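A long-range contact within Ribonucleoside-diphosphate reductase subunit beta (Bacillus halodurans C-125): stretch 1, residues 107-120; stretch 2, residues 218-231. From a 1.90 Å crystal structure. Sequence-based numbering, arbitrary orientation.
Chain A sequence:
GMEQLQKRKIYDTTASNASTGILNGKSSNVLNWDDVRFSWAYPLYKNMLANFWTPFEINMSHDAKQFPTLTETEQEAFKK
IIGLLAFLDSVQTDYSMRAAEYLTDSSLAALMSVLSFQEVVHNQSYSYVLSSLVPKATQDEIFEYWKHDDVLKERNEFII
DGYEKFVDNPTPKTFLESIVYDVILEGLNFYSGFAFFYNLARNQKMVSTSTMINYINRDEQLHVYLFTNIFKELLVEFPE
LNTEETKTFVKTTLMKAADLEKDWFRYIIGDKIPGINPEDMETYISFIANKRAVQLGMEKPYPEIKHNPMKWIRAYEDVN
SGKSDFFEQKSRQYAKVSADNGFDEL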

# COMPACT_ATOMS: atom_id res chain seq x y z
N SER A 107 -2.09 11.48 4.13
CA SER A 107 -1.32 11.43 2.88
C SER A 107 -0.04 10.62 3.06
O SER A 107 0.32 9.84 2.19
CB SER A 107 -1.01 12.81 2.27
OG SER A 107 -0.09 13.54 3.05
N LEU A 108 0.66 10.80 4.18
CA LEU A 108 1.87 10.03 4.43
C LEU A 108 1.53 8.55 4.70
O LEU A 108 2.25 7.66 4.23
CB LEU A 108 2.67 10.62 5.61
CG LEU A 108 3.14 12.08 5.44
CD1 LEU A 108 4.02 12.53 6.62
CD2 LEU A 108 3.90 12.30 4.13
N ALA A 109 0.44 8.29 5.43
CA ALA A 109 -0.03 6.90 5.65
C ALA A 109 -0.31 6.25 4.31
O ALA A 109 0.08 5.11 4.08
CB ALA A 109 -1.24 6.88 6.57
N ALA A 110 -0.96 6.97 3.38
CA ALA A 110 -1.23 6.41 2.05
C ALA A 110 0.07 6.09 1.29
O ALA A 110 0.20 5.03 0.61
CB ALA A 110 -2.09 7.38 1.24
N LEU A 111 1.03 6.98 1.37
CA LEU A 111 2.31 6.75 0.68
C LEU A 111 3.04 5.54 1.27
O LEU A 111 3.68 4.80 0.56
CB LEU A 111 3.16 8.03 0.67
CG LEU A 111 2.71 9.22 -0.19
CD1 LEU A 111 3.51 10.48 0.23
CD2 LEU A 111 2.85 8.85 -1.69
N MSE A 112 2.88 5.30 2.56
CA MSE A 112 3.45 4.08 3.18
C MSE A 112 2.78 2.83 2.63
O MSE A 112 3.45 1.82 2.43
CB MSE A 112 3.39 4.14 4.70
CG MSE A 112 4.25 5.18 5.36
SE MSE A 112 6.12 5.12 4.88
CE MSE A 112 6.64 3.38 5.64
N SER A 113 1.48 2.90 2.32
CA SER A 113 0.78 1.80 1.67
C SER A 113 1.38 1.53 0.27
O SER A 113 1.63 0.39 -0.09
CB SER A 113 -0.73 2.06 1.61
OG SER A 113 -1.40 1.09 0.85
N VAL A 114 1.60 2.59 -0.51
CA VAL A 114 2.20 2.48 -1.83
C VAL A 114 3.62 1.88 -1.67
O VAL A 114 3.94 0.96 -2.38
CB VAL A 114 2.25 3.84 -2.58
CG1 VAL A 114 3.00 3.69 -3.92
CG2 VAL A 114 0.86 4.46 -2.74
N LEU A 115 4.39 2.29 -0.66
CA LEU A 115 5.75 1.74 -0.44
C LEU A 115 5.72 0.25 -0.14
O LEU A 115 6.56 -0.52 -0.63
CB LEU A 115 6.53 2.41 0.75
CG LEU A 115 7.48 3.53 0.39
CD1 LEU A 115 6.73 4.70 -0.22
CD2 LEU A 115 8.35 4.00 1.55
N SER A 116 4.81 -0.15 0.74
CA SER A 116 4.69 -1.54 1.15
C SER A 116 4.39 -2.47 -0.05
O SER A 116 4.97 -3.55 -0.19
CB SER A 116 3.60 -1.65 2.18
OG SER A 116 3.66 -2.95 2.78
N PHE A 117 3.45 -2.04 -0.86
CA PHE A 117 3.11 -2.69 -2.12
C PHE A 117 4.35 -2.83 -3.05
O PHE A 117 4.64 -3.91 -3.60
CB PHE A 117 1.98 -1.95 -2.77
CG PHE A 117 1.81 -2.28 -4.21
CD1 PHE A 117 1.35 -3.52 -4.60
CD2 PHE A 117 2.23 -1.40 -5.16
CE1 PHE A 117 1.27 -3.87 -5.95
CE2 PHE A 117 2.14 -1.72 -6.50
CZ PHE A 117 1.66 -2.96 -6.89
N GLN A 118 5.08 -1.73 -3.23
CA GLN A 118 6.31 -1.74 -4.04
C GLN A 118 7.29 -2.77 -3.47
O GLN A 118 7.87 -3.52 -4.23
CB GLN A 118 6.96 -0.33 -4.11
CG GLN A 118 6.10 0.66 -4.96
CD GLN A 118 6.82 1.95 -5.32
OE1 GLN A 118 7.70 2.39 -4.62
NE2 GLN A 118 6.39 2.58 -6.40
N GLU A 119 7.43 -2.85 -2.15
CA GLU A 119 8.32 -3.86 -1.55
C GLU A 119 7.86 -5.29 -1.86
O GLU A 119 8.72 -6.16 -2.11
CB GLU A 119 8.44 -3.70 -0.04
CG GLU A 119 9.03 -2.36 0.45
CD GLU A 119 10.41 -2.03 -0.11
OE1 GLU A 119 11.22 -2.97 -0.33
OE2 GLU A 119 10.69 -0.82 -0.31
N VAL A 120 6.53 -5.53 -1.84
CA VAL A 120 5.95 -6.81 -2.24
C VAL A 120 6.38 -7.16 -3.66
O VAL A 120 6.85 -8.27 -3.91
CB VAL A 120 4.39 -6.83 -2.12
CG1 VAL A 120 3.83 -8.03 -2.88
CG2 VAL A 120 3.94 -6.87 -0.63
N ARG A 218 15.32 2.66 -8.65
CA ARG A 218 14.58 3.90 -8.94
C ARG A 218 13.45 4.12 -7.90
O ARG A 218 13.27 5.22 -7.37
CB ARG A 218 13.97 3.87 -10.35
CG ARG A 218 12.88 4.95 -10.63
CD ARG A 218 12.38 5.08 -12.08
NE ARG A 218 11.50 4.12 -12.81
CZ ARG A 218 10.80 3.04 -12.39
NH1 ARG A 218 10.73 2.55 -11.13
NH2 ARG A 218 10.11 2.39 -13.35
N ASP A 219 12.69 3.07 -7.63
CA ASP A 219 11.67 3.13 -6.57
C ASP A 219 12.32 3.49 -5.23
O ASP A 219 11.79 4.29 -4.47
CB ASP A 219 10.99 1.78 -6.38
CG ASP A 219 10.10 1.37 -7.53
OD1 ASP A 219 9.67 2.20 -8.33
OD2 ASP A 219 9.76 0.18 -7.56
N GLU A 220 13.45 2.86 -4.93
CA GLU A 220 14.12 3.17 -3.67
C GLU A 220 14.50 4.63 -3.55
O GLU A 220 14.38 5.17 -2.50
CB GLU A 220 15.34 2.33 -3.46
CG GLU A 220 15.06 0.86 -3.22
CD GLU A 220 16.34 0.13 -2.86
OE1 GLU A 220 17.35 0.29 -3.60
OE2 GLU A 220 16.32 -0.62 -1.85
N GLN A 221 14.85 5.29 -4.65
CA GLN A 221 15.23 6.70 -4.57
C GLN A 221 14.07 7.57 -4.14
O GLN A 221 14.28 8.53 -3.39
CB GLN A 221 15.85 7.24 -5.88
CG GLN A 221 17.03 6.44 -6.46
CD GLN A 221 18.01 5.95 -5.41
OE1 GLN A 221 18.61 6.76 -4.71
NE2 GLN A 221 18.20 4.62 -5.32
N LEU A 222 12.85 7.26 -4.59
CA LEU A 222 11.68 8.01 -4.16
C LEU A 222 11.34 7.71 -2.68
O LEU A 222 10.87 8.58 -1.96
CB LEU A 222 10.51 7.78 -5.10
CG LEU A 222 10.66 8.31 -6.54
CD1 LEU A 222 9.42 7.96 -7.40
CD2 LEU A 222 10.86 9.81 -6.53
N HIS A 223 11.60 6.48 -2.25
CA HIS A 223 11.39 6.10 -0.85
C HIS A 223 12.34 6.91 0.01
O HIS A 223 11.90 7.49 1.03
CB HIS A 223 11.61 4.60 -0.63
CG HIS A 223 10.70 3.68 -1.40
ND1 HIS A 223 10.70 2.32 -1.22
CD2 HIS A 223 9.76 3.93 -2.35
CE1 HIS A 223 9.83 1.75 -2.04
NE2 HIS A 223 9.25 2.71 -2.74
N VAL A 224 13.62 6.99 -0.38
CA VAL A 224 14.61 7.81 0.36
C VAL A 224 14.19 9.29 0.39
O VAL A 224 14.33 9.93 1.39
CB VAL A 224 16.05 7.71 -0.24
CG1 VAL A 224 16.99 8.69 0.44
CG2 VAL A 224 16.58 6.28 -0.12
N TYR A 225 13.68 9.81 -0.73
CA TYR A 225 13.18 11.17 -0.79
C TYR A 225 12.06 11.36 0.26
O TYR A 225 12.09 12.33 1.01
CB TYR A 225 12.71 11.50 -2.22
CG TYR A 225 12.00 12.80 -2.40
CD1 TYR A 225 12.69 14.00 -2.57
CD2 TYR A 225 10.61 12.84 -2.43
CE1 TYR A 225 12.01 15.19 -2.74
CE2 TYR A 225 9.95 14.02 -2.58
CZ TYR A 225 10.64 15.18 -2.74
OH TYR A 225 9.90 16.31 -2.92
N LEU A 226 11.13 10.41 0.36
CA LEU A 226 10.06 10.47 1.35
C LEU A 226 10.63 10.49 2.78
O LEU A 226 10.28 11.35 3.61
CB LEU A 226 9.11 9.29 1.20
CG LEU A 226 7.96 9.17 2.22
CD1 LEU A 226 7.12 10.42 2.25
CD2 LEU A 226 7.16 7.92 1.95
N PHE A 227 11.48 9.51 3.07
CA PHE A 227 12.05 9.43 4.42
C PHE A 227 12.91 10.63 4.82
O PHE A 227 12.87 11.07 5.97
CB PHE A 227 12.85 8.13 4.60
CG PHE A 227 12.03 6.87 4.43
CD1 PHE A 227 10.86 6.68 5.16
CD2 PHE A 227 12.49 5.81 3.62
CE1 PHE A 227 10.13 5.50 5.03
CE2 PHE A 227 11.77 4.64 3.49
CZ PHE A 227 10.59 4.49 4.18
N THR A 228 13.72 11.15 3.91
CA THR A 228 14.55 12.33 4.21
C THR A 228 13.71 13.60 4.41
O THR A 228 14.03 14.46 5.25
CB THR A 228 15.72 12.51 3.21
OG1 THR A 228 15.23 12.76 1.90
CG2 THR A 228 16.59 11.30 3.16
N ASN A 229 12.62 13.72 3.66
CA ASN A 229 11.67 14.80 3.85
C ASN A 229 11.02 14.71 5.22
O ASN A 229 10.96 15.71 5.94
CB ASN A 229 10.57 14.81 2.77
CG ASN A 229 10.99 15.47 1.45
OD1 ASN A 229 12.07 15.97 1.30
ND2 ASN A 229 10.09 15.47 0.50
N ILE A 230 10.59 13.51 5.62
CA ILE A 230 9.99 13.31 6.97
C ILE A 230 10.99 13.68 8.04
O ILE A 230 10.61 14.34 9.03
CB ILE A 230 9.47 11.84 7.18
CG1 ILE A 230 8.28 11.59 6.29
CG2 ILE A 230 9.08 11.62 8.67
CD1 ILE A 230 7.96 10.10 6.13
N PHE A 231 12.27 13.27 7.85
CA PHE A 231 13.32 13.61 8.79
C PHE A 231 13.43 15.12 8.99
O PHE A 231 13.44 15.62 10.14
CB PHE A 231 14.67 13.02 8.32
CG PHE A 231 15.81 13.28 9.26
CD1 PHE A 231 16.60 14.45 9.15
CD2 PHE A 231 16.13 12.37 10.26
CE1 PHE A 231 17.64 14.70 10.02
CE2 PHE A 231 17.19 12.62 11.13
CZ PHE A 231 17.95 13.78 11.01
O HOH W 1 8.89 4.74 -5.13
O HOH W 2 8.34 4.64 -7.71

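Two helices pass each other nearly antiparallel, at 152° between their N-to-C directions, with axes 11.2 Å apart at closest approach. At that distance the backbones do not touch, and every direct contact is between side chains: apolar side chains, leucine foremost, at one end, polar groups and water at the other.

The apolar end is organised around Leu226, whose side chain fits as a knob among Leu108, Leu111, Leu115 and Met112. Its chi1 of t and chi2 of p spread the two methyls over different walls of the hole. Leu226 CD1 lies 4.1 Å from Leu111 CD1 and 4.2 Å from Leu108 CD2, while Leu226 CD2 lies 3.9 Å from Leu115 CD1 and 4.2 Å from Met112 SE. Leu108 and Leu111 both hold the common helical mt rotamer. One turn on from Leu226, Ile230 extends the apolar strip, its CG1 4.4 Å from Leu108 CD1.

Met112, a selenomethionine, starts from a CA-to-CB bond that points sideways. Its three chi angles are all m, and the end of this folded chain comes nearer the other helix, placing Met112 SE 4.0 Å from Phe227 CE1. Phe227 behaves in the same way: CB leaves sideways, but with chi1 at m the ring tip comes within reach, and Phe227 CZ sits 3.5 Å from Leu115 CD2. Met112 SE lies 5.2 Å from the centroid of the Phe227 ring, in an oblique approach.

Leu115 joins the two ends. Its chi1 of -96° falls between wells, an unusual setting paired with chi2 of p. In this pose Leu115 CG stands 3.5 Å from the centroid of the His223 ring and only 6° off the ring normal, a CH-pi contact over one face, while CD1 and CD2 reach Leu226 and Phe227.

With a leucine over its face, His223 uses its edge for polar contacts. His223 NE2 donates a very short hydrogen bond of 2.5 Å to Gln118 OE1, nearly straight at 170°. Gln118, m then t, extends across the gap to meet it. Glu119 instead folds, with chi1 and chi2 both m, so that a side chain starting sideways brings Glu119 OE2 3.2 Å from His223 CE1, near the ring plane.

Water completes the polar end. Water 1 donates to Gln118 OE1 (2.7 Å) and to Asp219 O (3.0 Å); water 2 accepts from Gln118 NE2 (3.1 Å) and donates to Asp219 OD1 (2.8 Å). That same carboxylate oxygen forms a salt bridge with its neighbour, Arg218 NH1 to Asp219 OD1 at 3.0 Å.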